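Local atomic coordinates of ringhalexin (PDB entry 4ZQY), a protein that inhibits activation of coagulation factor X by factor VIIa, making it an anticoagulant three-finger toxin with weak irreversible neurotoxicity. Residues F25-K30 / V53-C58. Numbering follows the deposited sequence.
Sequences FKKFPK and VYVDCC
Lys26 with Asp56 and Phe28 with Tyr54 form the hydrogen-bonded pairs between residues 25-29 of strand 23-29 and antiparallel strand 53-58. Two backbone bonds close each pair; Asp56 N to Lys26 O is 2.7 Å, and Phe28 N to Tyr54 O is 3.2 Å. The side chains of these four residues share one face of the sheet. There CG of Phe28 sits between the backbone N and carbonyl carbon (chi1 58°), and the side-chain end comes nearer the partner strand: Tyr54 CB packs on the ring face, 3.9 Å from the centroid, and the Asp56 carboxylate meets its edge, OD1 3.4 Å from Phe28 CE1. The Tyr54 ring lies oblique to it, planes 37° apart, and carries Lys30 CG over one face. Lys26 runs beside Asp56, but its NZ hydrogen-bonds to O of the C-terminal Arg65, while Asp56 OD1 hydrogen-bonds to Thr13 OG1 of the second subunit. On the reverse face, Lys27 CG touches Val53 CG1 at 3.4 Å. Strand 23-29 is central in the three-stranded sheet of this three-finger fold, with strand 39-43 on its other side; beyond 53-58, closed into the disulfide core by Cys57-Cys46 and Cys58-Cys63, a strand of the second subunit continues the sheet.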
loop_
_atom_site.group_PDB
_atom_site.type_symbol
_atom_site.label_atom_id
_atom_site.label_comp_id
_atom_site.label_asym_id
_atom_site.label_seq_id
_atom_site.Cartn_x
_atom_site.Cartn_y
_atom_site.Cartn_z
ATOM N N PHE A 25 -5.408 -9.373 -2.715
ATOM C CA PHE A 25 -4.447 -8.343 -3.075
ATOM C C PHE A 25 -4.985 -7.503 -4.225
ATOM O O PHE A 25 -5.908 -7.916 -4.924
ATOM C CB PHE A 25 -3.092 -8.935 -3.448
ATOM C CG PHE A 25 -3.092 -9.659 -4.747
ATOM C CD1 PHE A 25 -2.858 -8.977 -5.930
ATOM C CD2 PHE A 25 -3.317 -11.015 -4.793
ATOM C CE1 PHE A 25 -2.864 -9.633 -7.128
ATOM C CE2 PHE A 25 -3.321 -11.677 -5.994
ATOM C CZ PHE A 25 -3.095 -10.986 -7.161
ATOM N N LYS A 26 -4.370 -6.342 -4.431
ATOM C CA LYS A 26 -4.612 -5.529 -5.615
ATOM C C LYS A 26 -3.312 -4.926 -6.140
ATOM O O LYS A 26 -2.592 -4.255 -5.410
ATOM C CB LYS A 26 -5.615 -4.412 -5.345
ATOM C CG LYS A 26 -5.948 -3.670 -6.630
ATOM C CD LYS A 26 -6.995 -2.590 -6.485
ATOM C CE LYS A 26 -6.398 -1.331 -5.882
ATOM N NZ LYS A 26 -7.329 -0.171 -5.951
ATOM N N LYS A 27 -3.027 -5.154 -7.416
ATOM C CA LYS A 27 -1.793 -4.685 -8.022
ATOM C C LYS A 27 -2.064 -3.598 -9.078
ATOM O O LYS A 27 -2.919 -3.762 -9.942
ATOM C CB LYS A 27 -1.074 -5.881 -8.661
ATOM C CG LYS A 27 0.428 -5.791 -8.794
ATOM C CD LYS A 27 1.035 -7.112 -9.305
ATOM C CE LYS A 27 1.035 -8.194 -8.206
ATOM N NZ LYS A 27 1.655 -9.495 -8.619
ATOM N N PHE A 28 -1.358 -2.475 -8.986
ATOM C CA PHE A 28 -1.548 -1.387 -9.947
ATOM C C PHE A 28 -0.257 -0.586 -10.143
ATOM O O PHE A 28 0.580 -0.538 -9.245
ATOM C CB PHE A 28 -2.712 -0.488 -9.506
ATOM C CG PHE A 28 -2.556 0.111 -8.142
ATOM C CD1 PHE A 28 -2.902 -0.603 -7.005
ATOM C CD2 PHE A 28 -2.126 1.416 -8.001
ATOM C CE1 PHE A 28 -2.772 -0.043 -5.754
ATOM C CE2 PHE A 28 -1.993 1.986 -6.750
ATOM C CZ PHE A 28 -2.318 1.257 -5.623
ATOM N N PRO A 29 -0.079 0.023 -11.330
ATOM C CA PRO A 29 1.194 0.690 -11.637
ATOM C C PRO A 29 1.347 2.035 -10.938
ATOM O O PRO A 29 0.326 2.598 -10.547
ATOM C CB PRO A 29 1.126 0.879 -13.152
ATOM C CG PRO A 29 -0.335 0.957 -13.429
ATOM C CD PRO A 29 -0.981 0.006 -12.490
ATOM N N LYS A 30 2.563 2.586 -10.880
ATOM C CA LYS A 30 2.771 3.776 -10.057
ATOM C C LYS A 30 2.633 5.136 -10.734
ATOM O O LYS A 30 2.086 6.062 -10.131
ATOM C CB LYS A 30 4.196 3.726 -9.450
ATOM C CG LYS A 30 4.355 3.080 -8.065
ATOM C CD LYS A 30 5.816 3.116 -7.503
ATOM C CE LYS A 30 6.295 4.465 -6.940
ATOM N NZ LYS A 30 5.507 5.026 -5.802
ATOM N N VAL A 53 5.303 -0.574 -9.237
ATOM C CA VAL A 53 4.027 -1.163 -8.888
ATOM C C VAL A 53 3.755 -1.068 -7.388
ATOM O O VAL A 53 4.662 -1.269 -6.580
ATOM C CB VAL A 53 4.005 -2.670 -9.298
ATOM C CG1 VAL A 53 2.843 -3.383 -8.652
ATOM C CG2 VAL A 53 3.973 -2.849 -10.818
ATOM N N TYR A 54 2.515 -0.739 -7.025
ATOM C CA TYR A 54 2.020 -0.898 -5.656
ATOM C C TYR A 54 1.235 -2.212 -5.530
ATOM O O TYR A 54 0.626 -2.653 -6.506
ATOM C CB TYR A 54 1.085 0.248 -5.252
ATOM C CG TYR A 54 1.682 1.638 -5.207
ATOM C CD1 TYR A 54 2.509 2.022 -4.165
ATOM C CD2 TYR A 54 1.328 2.601 -6.149
ATOM C CE1 TYR A 54 3.036 3.296 -4.105
ATOM C CE2 TYR A 54 1.836 3.881 -6.082
ATOM C CZ TYR A 54 2.692 4.222 -5.056
ATOM O OH TYR A 54 3.226 5.488 -4.968
ATOM N N VAL A 55 1.262 -2.847 -4.354
ATOM C CA VAL A 55 0.361 -3.982 -4.095
ATOM C C VAL A 55 -0.389 -3.672 -2.802
ATOM O O VAL A 55 0.195 -3.350 -1.774
ATOM C CB VAL A 55 1.068 -5.386 -4.039
ATOM C CG1 VAL A 55 2.203 -5.456 -5.043
ATOM C CG2 VAL A 55 1.568 -5.729 -2.661
ATOM N N ASP A 56 -1.706 -3.677 -2.889
ATOM C CA ASP A 56 -2.519 -3.583 -1.700
ATOM C C ASP A 56 -2.655 -5.006 -1.229
ATOM O O ASP A 56 -2.740 -5.927 -2.034
ATOM C CB ASP A 56 -3.907 -3.002 -1.974
ATOM C CG ASP A 56 -3.852 -1.579 -2.480
ATOM O OD1 ASP A 56 -2.750 -0.999 -2.474
ATOM O OD2 ASP A 56 -4.908 -1.036 -2.869
ATOM N N CYS A 57 -2.609 -5.193 0.079
ATOM C CA CYS A 57 -2.823 -6.505 0.642
ATOM C C CYS A 57 -3.744 -6.348 1.845
ATOM O O CYS A 57 -3.466 -5.552 2.737
ATOM C CB CYS A 57 -1.479 -7.137 1.028
ATOM S SG CYS A 57 -1.534 -8.869 1.446
ATOM N N CYS A 58 -4.873 -7.049 1.829
ATOM C CA CYS A 58 -5.857 -6.957 2.907
ATOM C C CYS A 58 -6.420 -8.350 3.200
ATOM O O CYS A 58 -6.179 -9.286 2.441
ATOM C CB CYS A 58 -6.974 -5.968 2.535
ATOM S SG CYS A 58 -7.925 -6.308 1.029
#